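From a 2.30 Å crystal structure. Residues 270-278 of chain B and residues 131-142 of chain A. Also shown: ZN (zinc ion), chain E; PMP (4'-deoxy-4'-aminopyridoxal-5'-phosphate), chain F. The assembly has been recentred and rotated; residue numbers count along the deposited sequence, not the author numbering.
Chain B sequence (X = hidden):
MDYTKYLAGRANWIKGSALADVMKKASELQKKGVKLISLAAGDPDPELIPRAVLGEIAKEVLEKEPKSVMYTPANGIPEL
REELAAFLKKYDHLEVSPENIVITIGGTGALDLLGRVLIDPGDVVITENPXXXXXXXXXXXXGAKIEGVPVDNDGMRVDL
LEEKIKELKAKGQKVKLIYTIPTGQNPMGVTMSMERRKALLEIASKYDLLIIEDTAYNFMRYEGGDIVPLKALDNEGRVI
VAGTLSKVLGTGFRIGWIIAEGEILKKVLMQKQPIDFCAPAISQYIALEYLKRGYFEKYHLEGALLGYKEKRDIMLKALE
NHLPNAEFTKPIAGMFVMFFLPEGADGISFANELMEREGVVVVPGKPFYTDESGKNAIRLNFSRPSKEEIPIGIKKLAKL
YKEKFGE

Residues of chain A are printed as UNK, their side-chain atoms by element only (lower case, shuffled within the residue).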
# COMPACT_ATOMS: atom_id res chain seq x y z
N MET B 270 19.57 -5.21 -3.64
CA MET B 270 19.56 -3.78 -3.35
C MET B 270 18.91 -3.49 -2.00
O MET B 270 19.39 -2.65 -1.25
CB MET B 270 18.81 -3.02 -4.45
CG MET B 270 19.70 -2.28 -5.41
SD MET B 270 18.69 -1.24 -6.50
CE MET B 270 19.34 -1.70 -8.05
N GLN B 271 17.81 -4.19 -1.72
CA GLN B 271 17.05 -4.01 -0.48
C GLN B 271 17.64 -4.71 0.74
O GLN B 271 17.35 -4.33 1.88
CB GLN B 271 15.61 -4.52 -0.67
CG GLN B 271 15.49 -6.07 -0.65
CD GLN B 271 14.05 -6.59 -0.73
OE1 GLN B 271 13.09 -5.85 -0.57
NE2 GLN B 271 13.91 -7.88 -0.98
N LYS B 272 18.48 -5.71 0.53
CA LYS B 272 19.03 -6.49 1.64
C LYS B 272 19.84 -5.84 2.76
O LYS B 272 19.54 -6.06 3.93
CB LYS B 272 19.81 -7.68 1.09
CG LYS B 272 20.13 -8.73 2.14
CD LYS B 272 20.42 -10.07 1.47
CE LYS B 272 20.77 -11.13 2.50
NZ LYS B 272 21.91 -10.67 3.36
N GLN B 273 20.87 -5.05 2.44
CA GLN B 273 21.67 -4.47 3.53
C GLN B 273 20.81 -3.72 4.54
O GLN B 273 21.01 -3.87 5.75
CB GLN B 273 22.78 -3.57 2.97
CG GLN B 273 23.78 -3.11 4.05
CD GLN B 273 25.07 -2.55 3.48
OE1 GLN B 273 25.94 -3.31 3.02
NE2 GLN B 273 25.21 -1.22 3.49
N PRO B 274 19.85 -2.92 4.07
CA PRO B 274 18.98 -2.16 4.98
C PRO B 274 18.02 -3.02 5.82
O PRO B 274 17.39 -2.50 6.75
CB PRO B 274 18.25 -1.18 4.05
CG PRO B 274 19.17 -1.06 2.86
CD PRO B 274 19.64 -2.48 2.68
N ILE B 275 17.86 -4.31 5.51
CA ILE B 275 16.97 -5.09 6.36
C ILE B 275 17.68 -6.07 7.29
O ILE B 275 17.30 -6.19 8.45
CB ILE B 275 15.83 -5.81 5.57
CG1 ILE B 275 16.01 -7.31 5.66
CG2 ILE B 275 15.73 -5.31 4.16
CD1 ILE B 275 14.72 -8.03 5.48
N ASP B 276 18.71 -6.77 6.81
CA ASP B 276 19.45 -7.67 7.71
C ASP B 276 20.95 -7.37 7.70
O ASP B 276 21.70 -7.91 8.51
CB ASP B 276 19.22 -9.16 7.36
CG ASP B 276 19.95 -9.62 6.10
OD1 ASP B 276 20.95 -9.00 5.70
OD2 ASP B 276 19.51 -10.64 5.51
N PHE B 277 21.36 -6.48 6.81
CA PHE B 277 22.77 -6.11 6.61
C PHE B 277 23.53 -7.29 5.99
O PHE B 277 24.10 -7.15 4.92
CB PHE B 277 23.46 -5.67 7.90
CG PHE B 277 24.51 -4.61 7.68
CD1 PHE B 277 24.25 -3.29 8.02
CD2 PHE B 277 25.73 -4.92 7.07
CE1 PHE B 277 25.19 -2.28 7.75
CE2 PHE B 277 26.67 -3.93 6.80
CZ PHE B 277 26.40 -2.60 7.15
N CYS B 278 23.54 -8.43 6.67
CA CYS B 278 24.19 -9.62 6.14
C CYS B 278 23.90 -10.81 7.02
O CYS B 278 23.50 -10.66 8.18
CB CYS B 278 25.71 -9.44 6.05
SG CYS B 278 26.56 -9.46 7.65
N UNK A 131 21.73 11.50 8.58
CA UNK A 131 21.37 10.38 9.45
C UNK A 131 21.98 9.11 8.84
O UNK A 131 22.54 9.15 7.74
c UNK A 131 19.84 10.24 9.56
o UNK A 131 19.47 9.10 10.32
N UNK A 132 21.89 7.99 9.55
CA UNK A 132 22.43 6.70 9.09
C UNK A 132 21.73 6.29 7.78
O UNK A 132 20.53 6.03 7.79
c UNK A 132 22.53 1.85 9.97
c UNK A 132 22.73 4.27 9.85
c UNK A 132 23.68 1.72 9.19
c UNK A 132 22.07 3.12 10.29
c UNK A 132 24.36 2.85 8.75
c UNK A 132 22.19 5.64 10.18
o UNK A 132 24.13 0.46 8.86
c UNK A 132 23.88 4.12 9.07
N UNK A 133 22.47 6.23 6.67
CA UNK A 133 21.84 5.89 5.40
C UNK A 133 21.02 4.61 5.37
O UNK A 133 19.98 4.56 4.73
c UNK A 133 24.18 5.25 4.71
c UNK A 133 24.18 3.80 5.00
c UNK A 133 23.01 7.16 3.63
c UNK A 133 22.85 5.81 4.23
N UNK A 134 21.48 3.57 6.05
CA UNK A 134 20.70 2.35 6.00
C UNK A 134 19.33 2.48 6.60
O UNK A 134 18.40 1.85 6.12
o UNK A 134 22.68 0.98 4.57
n UNK A 134 22.27 -0.91 5.69
c UNK A 134 21.47 1.19 6.61
c UNK A 134 22.20 0.40 5.54
N UNK A 135 19.18 3.34 7.61
CA UNK A 135 17.86 3.51 8.18
C UNK A 135 16.98 4.32 7.23
O UNK A 135 15.79 4.03 7.08
c UNK A 135 17.92 4.17 9.54
o UNK A 135 18.71 3.36 10.42
c UNK A 135 16.53 4.33 10.15
N UNK A 136 17.58 5.30 6.57
CA UNK A 136 16.80 6.13 5.64
C UNK A 136 16.32 5.26 4.46
O UNK A 136 15.19 5.37 4.01
c UNK A 136 18.21 8.31 6.16
c UNK A 136 19.00 9.41 5.44
c UNK A 136 17.67 7.30 5.12
c UNK A 136 17.05 8.93 6.94
N UNK A 137 17.22 4.40 3.98
CA UNK A 137 16.93 3.48 2.88
C UNK A 137 15.86 2.48 3.34
O UNK A 137 14.88 2.23 2.64
c UNK A 137 18.96 3.07 1.14
c UNK A 137 20.44 2.85 1.32
c UNK A 137 18.65 4.46 0.63
c UNK A 137 18.22 2.76 2.46
N UNK A 138 16.04 1.92 4.54
CA UNK A 138 15.09 0.96 5.08
C UNK A 138 13.69 1.54 5.17
O UNK A 138 12.73 0.91 4.74
c UNK A 138 15.53 0.47 6.46
N UNK A 139 13.56 2.76 5.70
CA UNK A 139 12.24 3.38 5.83
C UNK A 139 11.62 3.83 4.51
O UNK A 139 10.39 3.78 4.35
c UNK A 139 12.64 2.81 8.59
c UNK A 139 12.65 5.12 9.24
c UNK A 139 12.97 3.40 10.91
c UNK A 139 12.54 4.15 8.24
c UNK A 139 12.29 4.56 6.81
c UNK A 139 12.87 4.75 10.57
c UNK A 139 12.86 2.43 9.92
N UNK A 140 12.44 4.26 3.57
CA UNK A 140 11.90 4.70 2.29
C UNK A 140 11.47 3.53 1.42
O UNK A 140 10.55 3.68 0.61
c UNK A 140 14.29 7.66 1.44
c UNK A 140 13.41 6.75 2.29
o UNK A 140 15.09 7.12 0.63
o UNK A 140 14.18 8.89 1.59
c UNK A 140 12.90 5.56 1.52
N UNK A 141 12.13 2.37 1.55
CA UNK A 141 11.67 1.26 0.73
C UNK A 141 10.41 0.67 1.35
O UNK A 141 9.77 -0.19 0.77
c UNK A 141 12.76 0.19 0.52
o UNK A 141 15.22 -1.09 0.36
c UNK A 141 14.57 -1.28 1.39
n UNK A 141 14.88 -2.23 2.25
c UNK A 141 13.38 -0.40 1.74
N UNK A 142 10.05 1.16 2.54
CA UNK A 142 8.80 0.74 3.17
C UNK A 142 7.77 1.81 2.80
O UNK A 142 6.65 1.79 3.28
c UNK A 142 8.95 0.62 4.68
c UNK A 142 10.10 -0.60 6.61
c UNK A 142 8.73 -1.87 4.89
c UNK A 142 9.68 -0.67 5.12
ZN ZN E . 15.83 9.88 0.89
N1 PMP F . 22.34 1.88 13.81
C2 PMP F . 23.39 2.65 13.45
C2A PMP F . 23.27 4.15 13.74
C3 PMP F . 24.54 2.09 12.85
O3 PMP F . 25.60 2.91 12.49
C4 PMP F . 24.58 0.66 12.61
C4A PMP F . 25.84 0.06 11.96
N4A PMP F . 25.58 -0.58 10.67
C5 PMP F . 23.36 -0.17 13.04
C6 PMP F . 22.26 0.50 13.63
C5A PMP F . 23.27 -1.69 12.85
O4P PMP F . 24.04 -2.17 13.49
P PMP F . 23.95 -3.84 13.38
O1P PMP F . 23.41 -4.80 14.92
O2P PMP F . 25.74 -4.40 13.01
O3P PMP F . 22.90 -4.42 12.03
O HOH W 1 15.73 12.07 1.98

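Position 131 has one side-chain carbon followed by one oxygen. It lies far from the chain B stretch. This is Ser131(A).

Position 132 has one carbon, then a six-carbon ring bearing one oxygen. That oxygen lies 3.1 Å from CE1 of Phe277(B), at the edge of the phenyl ring. The residue is Tyr132(A). It holds the N-cap position of the helix. Its OH accepts a hydrogen bond from N4A of PMP at 2.5 Å, and the cofactor ring lies over one face of the tyrosine ring.

Position 133 has four carbons, forked at the first, with one arm two carbons long. It makes no contact with the chain B stretch. This is Ile133(A).

Position 134 has two carbons, the second carrying one oxygen and one nitrogen. The nitrogen lies 3.1 Å from CG of Gln273(B) and 3.5 Å from N of Pro274(B). The residue is Asn134(A). Its CA is 4.9 Å from CA of Pro274(B), so the backbones are close here.

Position 135 has one carbon carrying one oxygen and one carbon. Its CA-to-CB bond points away from the chain B stretch. This is Thr135(A).

Position 136 has four carbons, forked at the second, and is out of reach. This is Leu136(A).

Position 137 also has four carbons forked at the second. Its CB packs 4.0 Å from CG of Pro274(B). This is Leu137(A).

Position 138 has a single carbon, CB, 3.5 Å from O of Pro274(B) and 4.0 Å from its CB. This is Ala138(A).

Position 139 has one carbon and a six-carbon ring without oxygen. It does not touch the chain B stretch. This is Phe139(A).

Position 140 has three carbons, the third carrying two oxygens. One oxygen binds the zinc ion at 2.0 Å. This is Glu140(A), and the ligand atom is OE2.

Position 141 has three carbons, the third carrying one oxygen and one nitrogen. The nitrogen lies 3.3 Å from O of Gln271(B). This is Gln141(A).

Position 142 has four carbons, forked at the second, and is out of reach. This is Leu142(A).

The two helices cross at -112°, and Pro274(B) sits at the centre of the contact. Its ring packs on Leu137(A) and Ala138(A). Proline has no backbone N-H to give, and the chain B helix is kinked here. Gln141(A) NE2 donates to O of Gln271(B) at 3.3 Å, nearly straight at 174°. Near the other end, Phe277(B) meets Tyr132(A) beside the cofactor amine.

Chain A (131-142) SYINTLLAFEQL
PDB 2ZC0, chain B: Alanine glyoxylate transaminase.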